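Local coordinates for phospholipase C-beta (PLC-beta) (Sepia officinalis, PDB 3QR0), which is a multidomain phospholipase C-beta that carries a bound calcium ion and joins PH, EF-hand-like, TIM-barrel and C2 modules in one chain, at residues 495-500 with 546-551; 105-110 with 119-124; 258-263 with 767-772; 564-569 with 630-635. All coordinates share one frame; numbering follows the deposited sequence.

Contact 1 (495-500 with 546-551); sequences EKEKKD and ETQALN
Helix 488-501 packs against helix 546-555 of the TIM barrel, roughly antiparallel to it, their segment axes 145° apart and 8.7 Å at closest approach. Glu497 is buried between them. Its CG lies beside the backbone N (chi1 -71°), and from there the chain extends across Gln548, which it crosses at about a right angle. At the tip Glu497 OE2 accepts a nearly straight hydrogen bond from Asn551 ND2 (2.7 Å, 172°) on its anti lone pair, while the donor keeps its acceptor in the amide plane. The other oxygen, Glu497 OE1, accepts a hydrogen bond from a water 2.9 Å away, which in turn accepts one from Gln548 NE2, so both carboxylate oxygens are engaged. One turn on, the anti lone pair of Asp500 OD2 receives Thr547 OG1 in a very short bond of 2.5 Å. Asp500 OD1 uses its syn side for a salt bridge with Lys496 NZ (3.1 Å), a second grip that probably steadies the negative charge of this buried carboxylate. Strand 540-545 leads directly into helix 546-555, whose Glu546 pairs with Arg577, whereas Ala549 and Leu550 pack on Tyr588 of helix 586-589.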
loop_
_atom_site.group_PDB
_atom_site.type_symbol
_atom_site.label_atom_id
_atom_site.label_comp_id
_atom_site.label_asym_id
_atom_site.label_seq_id
_atom_site.Cartn_x
_atom_site.Cartn_y
_atom_site.Cartn_z
ATOM N N GLU A 495 -21.213 -29.756 -2.647
ATOM C CA GLU A 495 -22.357 -29.107 -2.004
ATOM C C GLU A 495 -21.894 -28.084 -0.965
ATOM O O GLU A 495 -22.461 -26.997 -0.869
ATOM C CB GLU A 495 -23.286 -30.153 -1.367
ATOM C CG GLU A 495 -24.440 -29.593 -0.522
ATOM C CD GLU A 495 -25.565 -28.964 -1.343
ATOM O OE1 GLU A 495 -25.359 -28.643 -2.538
ATOM O OE2 GLU A 495 -26.671 -28.790 -0.779
ATOM N N LYS A 496 -20.865 -28.432 -0.199
ATOM C CA LYS A 496 -20.300 -27.515 0.786
ATOM C C LYS A 496 -19.667 -26.301 0.110
ATOM O O LYS A 496 -19.817 -25.176 0.585
ATOM C CB LYS A 496 -19.260 -28.224 1.653
ATOM C CG LYS A 496 -18.790 -27.421 2.870
ATOM C CD LYS A 496 -19.893 -27.282 3.912
ATOM C CE LYS A 496 -19.348 -26.854 5.275
ATOM N NZ LYS A 496 -18.818 -25.458 5.263
ATOM N N GLU A 497 -18.946 -26.542 -0.986
ATOM C CA GLU A 497 -18.357 -25.462 -1.783
ATOM C C GLU A 497 -19.455 -24.498 -2.232
ATOM O O GLU A 497 -19.326 -23.290 -2.071
ATOM C CB GLU A 497 -17.606 -26.021 -3.001
ATOM C CG GLU A 497 -16.301 -26.743 -2.669
ATOM C CD GLU A 497 -15.715 -27.541 -3.841
ATOM O OE1 GLU A 497 -16.299 -27.535 -4.952
ATOM O OE2 GLU A 497 -14.654 -28.180 -3.646
ATOM N N LYS A 498 -20.546 -25.043 -2.765
ATOM C CA LYS A 498 -21.668 -24.221 -3.234
ATOM C C LYS A 498 -22.321 -23.415 -2.107
ATOM O O LYS A 498 -22.642 -22.243 -2.294
ATOM C CB LYS A 498 -22.704 -25.083 -3.960
ATOM C CG LYS A 498 -22.214 -25.545 -5.319
ATOM C CD LYS A 498 -23.207 -26.442 -6.035
ATOM C CE LYS A 498 -22.610 -26.934 -7.352
ATOM N NZ LYS A 498 -23.384 -28.060 -7.941
ATOM N N LYS A 499 -22.494 -24.039 -0.944
ATOM C CA LYS A 499 -23.037 -23.348 0.228
ATOM C C LYS A 499 -22.143 -22.197 0.668
ATOM O O LYS A 499 -22.626 -21.094 0.923
ATOM C CB LYS A 499 -23.230 -24.317 1.397
ATOM C CG LYS A 499 -24.389 -25.271 1.215
ATOM C CD LYS A 499 -24.598 -26.136 2.455
ATOM C CE LYS A 499 -25.705 -27.152 2.238
ATOM N NZ LYS A 499 -26.340 -27.533 3.526
ATOM N N ASP A 500 -20.840 -22.459 0.749
ATOM C CA ASP A 500 -19.872 -21.440 1.152
ATOM C C ASP A 500 -19.798 -20.277 0.154
ATOM O O ASP A 500 -19.427 -19.165 0.526
ATOM C CB ASP A 500 -18.480 -22.061 1.341
ATOM C CG ASP A 500 -18.385 -22.945 2.584
ATOM O OD1 ASP A 500 -19.381 -23.062 3.332
ATOM O OD2 ASP A 500 -17.304 -23.528 2.817
ATOM N N GLU A 546 -13.070 -19.843 -1.467
ATOM C CA GLU A 546 -11.863 -20.368 -0.840
ATOM C C GLU A 546 -11.976 -21.862 -0.540
ATOM O O GLU A 546 -11.001 -22.582 -0.675
ATOM C CB GLU A 546 -11.482 -19.584 0.426
ATOM C CG GLU A 546 -12.385 -19.775 1.619
ATOM C CD GLU A 546 -11.939 -18.946 2.819
ATOM O OE1 GLU A 546 -12.497 -17.852 3.022
ATOM O OE2 GLU A 546 -11.027 -19.382 3.557
ATOM N N THR A 547 -13.165 -22.321 -0.160
ATOM C CA THR A 547 -13.400 -23.738 0.117
ATOM C C THR A 547 -13.084 -24.620 -1.099
ATOM O O THR A 547 -12.470 -25.675 -0.951
ATOM C CB THR A 547 -14.855 -23.985 0.565
ATOM O OG1 THR A 547 -15.191 -23.063 1.609
ATOM C CG2 THR A 547 -15.035 -25.410 1.074
ATOM N N GLN A 548 -13.482 -24.184 -2.297
ATOM C CA GLN A 548 -13.203 -24.963 -3.511
ATOM C C GLN A 548 -11.711 -24.966 -3.808
ATOM O O GLN A 548 -11.132 -26.018 -4.071
ATOM C CB GLN A 548 -13.968 -24.428 -4.727
ATOM C CG GLN A 548 -13.735 -25.239 -6.020
ATOM C CD GLN A 548 -14.569 -24.749 -7.201
ATOM O OE1 GLN A 548 -14.808 -23.554 -7.349
ATOM N NE2 GLN A 548 -15.002 -25.678 -8.052
ATOM N N ALA A 549 -11.103 -23.785 -3.760
ATOM C CA ALA A 549 -9.680 -23.621 -4.049
ATOM C C ALA A 549 -8.809 -24.423 -3.083
ATOM O O ALA A 549 -7.792 -24.970 -3.489
ATOM C CB ALA A 549 -9.297 -22.150 -4.016
ATOM N N LEU A 550 -9.217 -24.492 -1.814
ATOM C CA LEU A 550 -8.514 -25.299 -0.807
ATOM C C LEU A 550 -8.574 -26.794 -1.110
ATOM O O LEU A 550 -7.585 -27.501 -0.936
ATOM C CB LEU A 550 -9.080 -25.038 0.593
ATOM C CG LEU A 550 -8.701 -23.701 1.225
ATOM C CD1 LEU A 550 -9.560 -23.406 2.457
ATOM C CD2 LEU A 550 -7.213 -23.693 1.580
ATOM N N ASN A 551 -9.731 -27.278 -1.559
ATOM C CA ASN A 551 -9.848 -28.675 -1.992
ATOM C C ASN A 551 -8.918 -29.003 -3.169
ATOM O O ASN A 551 -8.286 -30.057 -3.184
ATOM C CB ASN A 551 -11.301 -29.024 -2.336
ATOM C CG ASN A 551 -12.183 -29.127 -1.100
ATOM O OD1 ASN A 551 -11.700 -29.426 -0.007
ATOM N ND2 ASN A 551 -13.483 -28.872 -1.267
HETATM O O HOH W 1 -15.120 -28.722 -7.289
#

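Contact 2 (105-110 with 119-124); sequences CVTICH and WTHLVA
Thr107 OG1 is gripped twice, by the backbone N of Lys80 and by a water only 2.5 Å away. The same water bridges to His121 ND1 (2.7 Å), tying together two side chains that lie alongside each other and point the same way. They belong to the hairpin of strands 105-110 and 118-124, the last two strands of the PH-domain sheet, which lead into helix 127-141. Val106 with Leu122 and Ile108 with Thr120 are its antiparallel hydrogen-bonded pairs. The bond from Ile108 N to Thr120 O (2.8 Å) runs nearly along the C=O axis, whereas Val106 N meets Leu122 O from above the carbonyl plane. Val106, Ile108 and Leu122 share one face of the sheet, where Val106 packs on Ala130 of the helix and Leu122 on Phe28 of strand 26-31. On the other face His121 stacks with Trp31. There Cys109 takes the crowded first torsion (chi1 58°), its SG making an oblique sulfur-aromatic contact with Trp119. Thr107 CG2 meets the edge of the same indole at CE3, 3.5 Å away, and Cys109 CB sits over the face of its six-membered ring, 3.5 Å from the centroid and 12° off the normal.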
loop_
_atom_site.group_PDB
_atom_site.type_symbol
_atom_site.label_atom_id
_atom_site.label_comp_id
_atom_site.label_asym_id
_atom_site.label_seq_id
_atom_site.Cartn_x
_atom_site.Cartn_y
_atom_site.Cartn_z
ATOM N N CYS A 105 -15.342 24.294 -8.890
ATOM C CA CYS A 105 -15.338 23.527 -7.641
ATOM C C CYS A 105 -14.215 22.496 -7.566
ATOM O O CYS A 105 -13.893 21.838 -8.552
ATOM C CB CYS A 105 -16.687 22.832 -7.431
ATOM S SG CYS A 105 -17.992 23.997 -6.985
ATOM N N VAL A 106 -13.635 22.379 -6.371
ATOM C CA VAL A 106 -12.609 21.398 -6.071
ATOM C C VAL A 106 -12.995 20.696 -4.771
ATOM O O VAL A 106 -13.323 21.353 -3.785
ATOM C CB VAL A 106 -11.223 22.053 -5.896
ATOM C CG1 VAL A 106 -10.188 21.018 -5.424
ATOM C CG2 VAL A 106 -10.781 22.705 -7.193
ATOM N N THR A 107 -12.953 19.365 -4.784
ATOM C CA THR A 107 -13.301 18.549 -3.622
ATOM C C THR A 107 -12.110 17.682 -3.260
ATOM O O THR A 107 -11.545 17.019 -4.124
ATOM C CB THR A 107 -14.495 17.625 -3.928
ATOM O OG1 THR A 107 -15.621 18.407 -4.320
ATOM C CG2 THR A 107 -14.872 16.793 -2.719
ATOM N N ILE A 108 -11.728 17.702 -1.988
ATOM C CA ILE A 108 -10.618 16.894 -1.502
ATOM C C ILE A 108 -11.160 15.895 -0.485
ATOM O O ILE A 108 -11.948 16.264 0.388
ATOM C CB ILE A 108 -9.536 17.764 -0.832
ATOM C CG1 ILE A 108 -9.118 18.918 -1.747
ATOM C CG2 ILE A 108 -8.314 16.919 -0.463
ATOM C CD1 ILE A 108 -8.151 19.908 -1.097
ATOM N N CYS A 109 -10.772 14.628 -0.611
ATOM C CA CYS A 109 -11.033 13.669 0.460
ATOM C C CYS A 109 -9.734 13.145 1.042
ATOM O O CYS A 109 -8.764 12.881 0.324
ATOM C CB CYS A 109 -11.939 12.522 0.017
ATOM S SG CYS A 109 -11.372 11.558 -1.364
ATOM N N HIS A 110 -9.742 13.005 2.361
ATOM C CA HIS A 110 -8.565 12.650 3.128
ATOM C C HIS A 110 -8.963 11.753 4.288
ATOM O O HIS A 110 -10.068 11.860 4.834
ATOM C CB HIS A 110 -7.849 13.907 3.645
ATOM C CG HIS A 110 -8.773 15.028 4.019
ATOM N ND1 HIS A 110 -9.192 15.250 5.313
ATOM C CD2 HIS A 110 -9.356 15.992 3.265
ATOM C CE1 HIS A 110 -9.996 16.299 5.341
ATOM N NE2 HIS A 110 -10.116 16.765 4.110
ATOM N N TRP A 119 -13.711 15.421 4.353
ATOM C CA TRP A 119 -13.835 16.121 3.086
ATOM C C TRP A 119 -13.577 17.613 3.251
ATOM O O TRP A 119 -13.967 18.215 4.254
ATOM C CB TRP A 119 -15.237 15.898 2.504
ATOM C CG TRP A 119 -15.534 14.470 2.200
ATOM C CD1 TRP A 119 -15.968 13.514 3.080
ATOM C CD2 TRP A 119 -15.415 13.822 0.930
ATOM N NE1 TRP A 119 -16.119 12.310 2.434
ATOM C CE2 TRP A 119 -15.786 12.470 1.115
ATOM C CE3 TRP A 119 -15.030 14.250 -0.347
ATOM C CZ2 TRP A 119 -15.781 11.546 0.074
ATOM C CZ3 TRP A 119 -15.037 13.333 -1.385
ATOM C CH2 TRP A 119 -15.408 11.993 -1.168
ATOM N N THR A 120 -12.919 18.197 2.250
ATOM C CA THR A 120 -12.695 19.636 2.176
ATOM C C THR A 120 -13.239 20.122 0.832
ATOM O O THR A 120 -12.944 19.527 -0.212
ATOM C CB THR A 120 -11.192 19.963 2.306
ATOM O OG1 THR A 120 -10.691 19.420 3.536
ATOM C CG2 THR A 120 -10.947 21.469 2.276
ATOM N N HIS A 121 -14.042 21.184 0.862
ATOM C CA HIS A 121 -14.727 21.677 -0.328
ATOM C C HIS A 121 -14.326 23.117 -0.616
ATOM O O HIS A 121 -14.376 23.970 0.273
ATOM C CB HIS A 121 -16.241 21.603 -0.154
ATOM C CG HIS A 121 -16.744 20.253 0.242
ATOM N ND1 HIS A 121 -16.817 19.196 -0.642
ATOM C CD2 HIS A 121 -17.213 19.789 1.424
ATOM C CE1 HIS A 121 -17.310 18.139 -0.018
ATOM N NE2 HIS A 121 -17.556 18.472 1.236
ATOM N N LEU A 122 -13.954 23.374 -1.869
ATOM C CA LEU A 122 -13.399 24.662 -2.278
ATOM C C LEU A 122 -14.009 25.130 -3.588
ATOM O O LEU A 122 -14.386 24.304 -4.416
ATOM C CB LEU A 122 -11.892 24.533 -2.475
ATOM C CG LEU A 122 -11.095 24.029 -1.278
ATOM C CD1 LEU A 122 -9.666 23.693 -1.692
ATOM C CD2 LEU A 122 -11.119 25.068 -0.170
ATOM N N VAL A 123 -14.097 26.453 -3.763
ATOM C CA VAL A 123 -14.450 27.059 -5.048
ATOM C C VAL A 123 -13.281 27.937 -5.492
ATOM O O VAL A 123 -12.902 28.869 -4.778
ATOM C CB VAL A 123 -15.729 27.916 -4.950
ATOM C CG1 VAL A 123 -16.138 28.444 -6.333
ATOM C CG2 VAL A 123 -16.869 27.119 -4.311
ATOM N N ALA A 124 -12.695 27.620 -6.647
ATOM C CA ALA A 124 -11.617 28.427 -7.228
ATOM C C ALA A 124 -12.209 29.638 -7.949
ATOM O O ALA A 124 -13.417 29.710 -8.140
ATOM C CB ALA A 124 -10.785 27.593 -8.198
HETATM O O HOH W 2 -16.737 20.254 -3.145
#

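Contact 3 (258-263 with 767-772); sequences QRHPSL and IVAKDY
His260 leaves the backbone with CG anti to its N (chi1 -162°), and CB carries the ring to the end of strand 761-771, where contact starts at CG, joining the EF-hand-like region to the beta sandwich of the C2 domain. CG already has Ala769 O within 3.8 Å, for that carbonyl oxygen stands over the centre of one ring face. Along one side CD2 touches Ala769 CB, also at 3.8 Å. Along the other, ND1 accepts a hydrogen bond from Ser262 N (3.2 Å, 163°) in the plane of the ring, which fixes its rotation from within the type I turn His260 to Leu263. CE1 comes next to Lys770 CA, with Asp771 OD1 in the ring plane at its edge. At the tip NE2 binds a water, 2.9 Å away, which also donates weakly to Lys770 O. Pro261 adds CD against Ala769 O and CG against Lys770 CB. Just before the turn in sequence, Gln258 hydrogen-bonds to Tyr745 N and Asn311, while Ala769 packs on Ile652 of the neighbouring strand 650-660. Beyond the ring Ser262 OG donates to Asp771 OD2 at 2.8 Å, meeting this oxygen from above the carboxylate plane, 49° out of it.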
loop_
_atom_site.group_PDB
_atom_site.type_symbol
_atom_site.label_atom_id
_atom_site.label_comp_id
_atom_site.label_asym_id
_atom_site.label_seq_id
_atom_site.Cartn_x
_atom_site.Cartn_y
_atom_site.Cartn_z
ATOM N N GLN A 258 25.796 -3.558 4.156
ATOM C CA GLN A 258 24.584 -2.914 3.657
ATOM C C GLN A 258 24.103 -3.480 2.318
ATOM O O GLN A 258 23.078 -3.045 1.800
ATOM C CB GLN A 258 24.802 -1.407 3.516
ATOM C CG GLN A 258 25.226 -0.718 4.806
ATOM C CD GLN A 258 24.174 -0.818 5.890
ATOM O OE1 GLN A 258 24.315 -1.595 6.832
ATOM N NE2 GLN A 258 23.111 -0.032 5.761
ATOM N N ARG A 259 24.837 -4.446 1.773
ATOM C CA ARG A 259 24.584 -4.976 0.439
ATOM C C ARG A 259 24.335 -6.473 0.510
ATOM O O ARG A 259 25.087 -7.194 1.167
ATOM C CB ARG A 259 25.797 -4.711 -0.458
ATOM C CG ARG A 259 25.641 -5.215 -1.882
ATOM C CD ARG A 259 26.939 -5.178 -2.650
ATOM N NE ARG A 259 26.759 -5.723 -3.995
ATOM C CZ ARG A 259 26.487 -5.014 -5.091
ATOM N NH1 ARG A 259 26.368 -3.688 -5.048
ATOM N NH2 ARG A 259 26.344 -5.641 -6.252
ATOM N N HIS A 260 23.296 -6.942 -0.183
ATOM C CA HIS A 260 23.024 -8.373 -0.279
ATOM C C HIS A 260 24.199 -9.037 -0.996
ATOM O O HIS A 260 24.542 -8.639 -2.109
ATOM C CB HIS A 260 21.723 -8.634 -1.047
ATOM C CG HIS A 260 21.164 -10.008 -0.836
ATOM N ND1 HIS A 260 21.804 -11.147 -1.270
ATOM C CD2 HIS A 260 20.020 -10.423 -0.241
ATOM C CE1 HIS A 260 21.084 -12.206 -0.947
ATOM N NE2 HIS A 260 19.998 -11.794 -0.320
ATOM N N PRO A 261 24.826 -10.047 -0.364
ATOM C CA PRO A 261 26.036 -10.647 -0.944
ATOM C C PRO A 261 25.876 -11.226 -2.355
ATOM O O PRO A 261 26.869 -11.357 -3.068
ATOM C CB PRO A 261 26.424 -11.742 0.061
ATOM C CG PRO A 261 25.247 -11.931 0.942
ATOM C CD PRO A 261 24.428 -10.692 0.899
ATOM N N SER A 262 24.649 -11.556 -2.755
ATOM C CA SER A 262 24.381 -12.101 -4.089
ATOM C C SER A 262 23.847 -11.064 -5.086
ATOM O O SER A 262 23.449 -11.420 -6.199
ATOM C CB SER A 262 23.397 -13.273 -3.979
ATOM O OG SER A 262 23.916 -14.282 -3.120
ATOM N N LEU A 263 23.845 -9.787 -4.707
ATOM C CA LEU A 263 23.381 -8.736 -5.611
ATOM C C LEU A 263 24.364 -8.613 -6.779
ATOM O O LEU A 263 25.575 -8.557 -6.568
ATOM C CB LEU A 263 23.243 -7.405 -4.870
ATOM C CG LEU A 263 22.429 -6.310 -5.561
ATOM C CD1 LEU A 263 20.940 -6.667 -5.616
ATOM C CD2 LEU A 263 22.635 -4.986 -4.844
ATOM N N ILE A 767 19.573 -6.045 9.629
ATOM C CA ILE A 767 19.008 -7.087 8.785
ATOM C C ILE A 767 20.130 -7.895 8.150
ATOM O O ILE A 767 21.021 -7.336 7.512
ATOM C CB ILE A 767 18.140 -6.482 7.669
ATOM C CG1 ILE A 767 16.999 -5.663 8.272
ATOM C CG2 ILE A 767 17.605 -7.591 6.739
ATOM C CD1 ILE A 767 16.169 -4.919 7.246
ATOM N N VAL A 768 20.106 -9.206 8.356
ATOM C CA VAL A 768 20.951 -10.109 7.587
ATOM C C VAL A 768 20.067 -10.758 6.534
ATOM O O VAL A 768 18.983 -11.251 6.849
ATOM C CB VAL A 768 21.584 -11.187 8.467
ATOM C CG1 VAL A 768 22.204 -12.280 7.610
ATOM C CG2 VAL A 768 22.629 -10.569 9.394
ATOM N N ALA A 769 20.521 -10.722 5.284
ATOM C CA ALA A 769 19.852 -11.413 4.184
ATOM C C ALA A 769 20.918 -11.992 3.277
ATOM O O ALA A 769 21.728 -11.264 2.709
ATOM C CB ALA A 769 18.947 -10.470 3.406
ATOM N N LYS A 770 20.917 -13.311 3.154
ATOM C CA LYS A 770 21.935 -14.009 2.396
ATOM C C LYS A 770 21.422 -15.370 1.978
ATOM O O LYS A 770 20.370 -15.822 2.440
ATOM C CB LYS A 770 23.205 -14.176 3.234
ATOM C CG LYS A 770 22.989 -14.910 4.549
ATOM C CD LYS A 770 24.295 -15.065 5.312
ATOM C CE LYS A 770 24.071 -15.727 6.658
ATOM N NZ LYS A 770 25.270 -15.578 7.531
ATOM N N ASP A 771 22.183 -16.019 1.107
ATOM C CA ASP A 771 21.851 -17.350 0.652
ATOM C C ASP A 771 22.016 -18.331 1.807
ATOM O O ASP A 771 22.924 -18.188 2.635
ATOM C CB ASP A 771 22.724 -17.750 -0.541
ATOM C CG ASP A 771 22.490 -16.867 -1.754
ATOM O OD1 ASP A 771 21.514 -16.086 -1.751
ATOM O OD2 ASP A 771 23.284 -16.949 -2.716
ATOM N N TYR A 772 21.111 -19.309 1.860
ATOM C CA TYR A 772 21.102 -20.320 2.907
ATOM C C TYR A 772 22.321 -21.233 2.780
ATOM O O TYR A 772 22.470 -21.943 1.783
ATOM C CB TYR A 772 19.815 -21.145 2.827
ATOM C CG TYR A 772 19.785 -22.342 3.745
ATOM C CD1 TYR A 772 19.756 -22.183 5.129
ATOM C CD2 TYR A 772 19.779 -23.640 3.231
ATOM C CE1 TYR A 772 19.732 -23.283 5.977
ATOM C CE2 TYR A 772 19.752 -24.743 4.069
ATOM C CZ TYR A 772 19.728 -24.558 5.438
ATOM O OH TYR A 772 19.700 -25.649 6.267
HETATM O O HOH W 3 18.371 -14.103 0.178
#

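Contact 4 (564-569 with 630-635); sequences NKKQIT and RKLDKR
Arg630 brings its backbone close, its CA being 5.5 Å from Lys565 CA, but its CB points away and its NE goes to Lys625 O. Past its carbonyl carbon runs the extended chain of Lys565, whose CD lies 4.3 Å from Arg630 C. Lys631 supplies the acceptor: Lys565 NZ donates to Lys631 O at 2.8 Å, approaching from above the carbonyl plane, 29° out of it. Lys565 comes from the loop of the TIM barrel between helix 557-563 and strand 569-572, and it grips the connection that runs from helix 627-630 to the first C2 strand, 650-660. Leu632 turns back over the same loop, its CD2 resting 3.7 Å from Lys565 CB. Both its methyl groups also meet Lys566 CE, the two side chains crossing at about a right angle. The type I turn from Lys631 to Lys634 is closed by a weak bond from Lys634 N to Lys631 O, so that oxygen serves both the turn and the lysine. Lys634 O comes round to 2.7 Å from Lys565 NZ, while Lys634 NZ leads off to Asp645 O. Arg635 forms salt bridges with Asp559 and Asp562 of helix 557-563, and Asp562 also pairs with Lys565 NZ.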
loop_
_atom_site.group_PDB
_atom_site.type_symbol
_atom_site.label_atom_id
_atom_site.label_comp_id
_atom_site.label_asym_id
_atom_site.label_seq_id
_atom_site.Cartn_x
_atom_site.Cartn_y
_atom_site.Cartn_z
ATOM N N ASN A 564 -2.370 -22.388 -13.526
ATOM C CA ASN A 564 -2.192 -20.937 -13.418
ATOM C C ASN A 564 -1.045 -20.354 -14.259
ATOM O O ASN A 564 -0.802 -19.148 -14.224
ATOM C CB ASN A 564 -2.020 -20.538 -11.945
ATOM C CG ASN A 564 -3.333 -20.561 -11.176
ATOM O OD1 ASN A 564 -4.388 -20.224 -11.717
ATOM N ND2 ASN A 564 -3.276 -20.956 -9.909
ATOM N N LYS A 565 -0.337 -21.194 -15.008
ATOM C CA LYS A 565 0.673 -20.698 -15.933
ATOM C C LYS A 565 0.046 -20.165 -17.220
ATOM O O LYS A 565 0.614 -19.287 -17.864
ATOM C CB LYS A 565 1.711 -21.781 -16.239
ATOM C CG LYS A 565 2.521 -22.153 -15.013
ATOM C CD LYS A 565 3.521 -23.254 -15.271
ATOM C CE LYS A 565 4.272 -23.612 -13.982
ATOM N NZ LYS A 565 4.889 -24.952 -14.078
ATOM N N LYS A 566 -1.124 -20.688 -17.572
ATOM C CA LYS A 566 -1.817 -20.304 -18.797
ATOM C C LYS A 566 -3.181 -19.667 -18.549
ATOM O O LYS A 566 -3.598 -18.800 -19.315
ATOM C CB LYS A 566 -1.971 -21.525 -19.701
ATOM C CG LYS A 566 -0.650 -22.065 -20.205
ATOM C CD LYS A 566 -0.846 -23.300 -21.080
ATOM C CE LYS A 566 0.406 -23.613 -21.882
ATOM N NZ LYS A 566 0.197 -24.759 -22.811
ATOM N N GLN A 567 -3.868 -20.096 -17.492
ATOM C CA GLN A 567 -5.214 -19.619 -17.187
ATOM C C GLN A 567 -5.257 -18.899 -15.849
ATOM O O GLN A 567 -4.336 -18.998 -15.044
ATOM C CB GLN A 567 -6.211 -20.780 -17.208
ATOM C CG GLN A 567 -6.407 -21.358 -18.607
ATOM C CD GLN A 567 -7.326 -22.555 -18.630
ATOM O OE1 GLN A 567 -6.881 -23.683 -18.824
ATOM N NE2 GLN A 567 -8.622 -22.318 -18.431
ATOM N N ILE A 568 -6.345 -18.174 -15.627
ATOM C CA ILE A 568 -6.498 -17.351 -14.436
ATOM C C ILE A 568 -7.425 -18.004 -13.415
ATOM O O ILE A 568 -8.472 -18.545 -13.778
ATOM C CB ILE A 568 -7.048 -15.959 -14.811
ATOM C CG1 ILE A 568 -5.968 -15.171 -15.559
ATOM C CG2 ILE A 568 -7.508 -15.204 -13.562
ATOM C CD1 ILE A 568 -6.455 -13.912 -16.208
ATOM N N THR A 569 -7.027 -17.939 -12.142
ATOM C CA THR A 569 -7.894 -18.293 -11.027
ATOM C C THR A 569 -8.175 -17.052 -10.194
ATOM O O THR A 569 -7.258 -16.299 -9.843
ATOM C CB THR A 569 -7.256 -19.340 -10.089
ATOM O OG1 THR A 569 -6.740 -20.423 -10.854
ATOM C CG2 THR A 569 -8.292 -19.891 -9.094
ATOM N N ARG A 630 6.422 -19.572 -13.678
ATOM C CA ARG A 630 5.980 -19.363 -15.056
ATOM C C ARG A 630 6.572 -20.386 -16.026
ATOM O O ARG A 630 6.146 -20.463 -17.176
ATOM C CB ARG A 630 6.354 -17.952 -15.513
ATOM C CG ARG A 630 5.679 -16.852 -14.702
ATOM C CD ARG A 630 5.996 -15.466 -15.233
ATOM N NE ARG A 630 7.162 -14.863 -14.582
ATOM C CZ ARG A 630 8.341 -14.631 -15.156
ATOM N NH1 ARG A 630 8.571 -14.950 -16.425
ATOM N NH2 ARG A 630 9.308 -14.064 -14.446
ATOM N N LYS A 631 7.553 -21.162 -15.575
ATOM C CA LYS A 631 8.195 -22.156 -16.437
ATOM C C LYS A 631 7.277 -23.354 -16.647
ATOM O O LYS A 631 6.940 -24.058 -15.697
ATOM C CB LYS A 631 9.542 -22.605 -15.860
ATOM C CG LYS A 631 10.658 -21.606 -16.101
ATOM C CD LYS A 631 12.041 -22.199 -15.851
ATOM C CE LYS A 631 13.130 -21.238 -16.326
ATOM N NZ LYS A 631 14.488 -21.643 -15.866
ATOM N N LEU A 632 6.883 -23.573 -17.900
ATOM C CA LEU A 632 5.902 -24.602 -18.246
ATOM C C LEU A 632 6.391 -26.029 -17.982
ATOM O O LEU A 632 5.590 -26.915 -17.687
ATOM C CB LEU A 632 5.491 -24.471 -19.717
ATOM C CG LEU A 632 4.745 -23.186 -20.093
ATOM C CD1 LEU A 632 4.463 -23.154 -21.580
ATOM C CD2 LEU A 632 3.450 -23.050 -19.308
ATOM N N ASP A 633 7.697 -26.245 -18.084
ATOM C CA ASP A 633 8.272 -27.589 -17.929
ATOM C C ASP A 633 8.608 -27.960 -16.474
ATOM O O ASP A 633 9.048 -29.082 -16.212
ATOM C CB ASP A 633 9.510 -27.767 -18.835
ATOM C CG ASP A 633 10.558 -26.672 -18.648
ATOM O OD1 ASP A 633 10.180 -25.499 -18.436
ATOM O OD2 ASP A 633 11.769 -26.979 -18.736
ATOM N N LYS A 634 8.384 -27.037 -15.536
ATOM C CA LYS A 634 8.714 -27.273 -14.124
ATOM C C LYS A 634 7.475 -27.654 -13.308
ATOM O O LYS A 634 6.412 -27.050 -13.464
ATOM C CB LYS A 634 9.377 -26.031 -13.515
ATOM C CG LYS A 634 10.292 -26.339 -12.327
ATOM C CD LYS A 634 10.776 -25.071 -11.636
ATOM C CE LYS A 634 12.084 -25.296 -10.878
ATOM N NZ LYS A 634 12.026 -26.455 -9.942
ATOM N N ARG A 635 7.620 -28.664 -12.454
ATOM C CA ARG A 635 6.590 -29.035 -11.489
ATOM C C ARG A 635 6.984 -28.467 -10.134
ATOM O O ARG A 635 8.141 -28.586 -9.730
ATOM C CB ARG A 635 6.446 -30.556 -11.391
ATOM C CG ARG A 635 5.883 -31.212 -12.641
ATOM C CD ARG A 635 4.380 -30.989 -12.774
ATOM N NE ARG A 635 3.597 -31.962 -12.017
ATOM C CZ ARG A 635 2.266 -32.008 -11.992
ATOM N NH1 ARG A 635 1.543 -31.127 -12.672
ATOM N NH2 ARG A 635 1.650 -32.939 -11.275
#

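From the N terminus, contact 2 comes first and closes a short hairpin inside the PH domain before any other contact opens. Contact 3 opens next, at the EF-hand-like region, and closes only in the last strand of the C2 sheet, so its loop of some 500 residues encloses contacts 1 and 4. These two follow in series: contact 1 joins helix 488-501 to helix 546-555 of the barrel, and contact 4 binds a later barrel loop to the chain leaving for the C2 domain. No pair crosses. Contacts 1 and 4 come nearest, about 6 Å between nearest atoms, whereas contact 2 lies across the chain's centre from contacts 3 and 4.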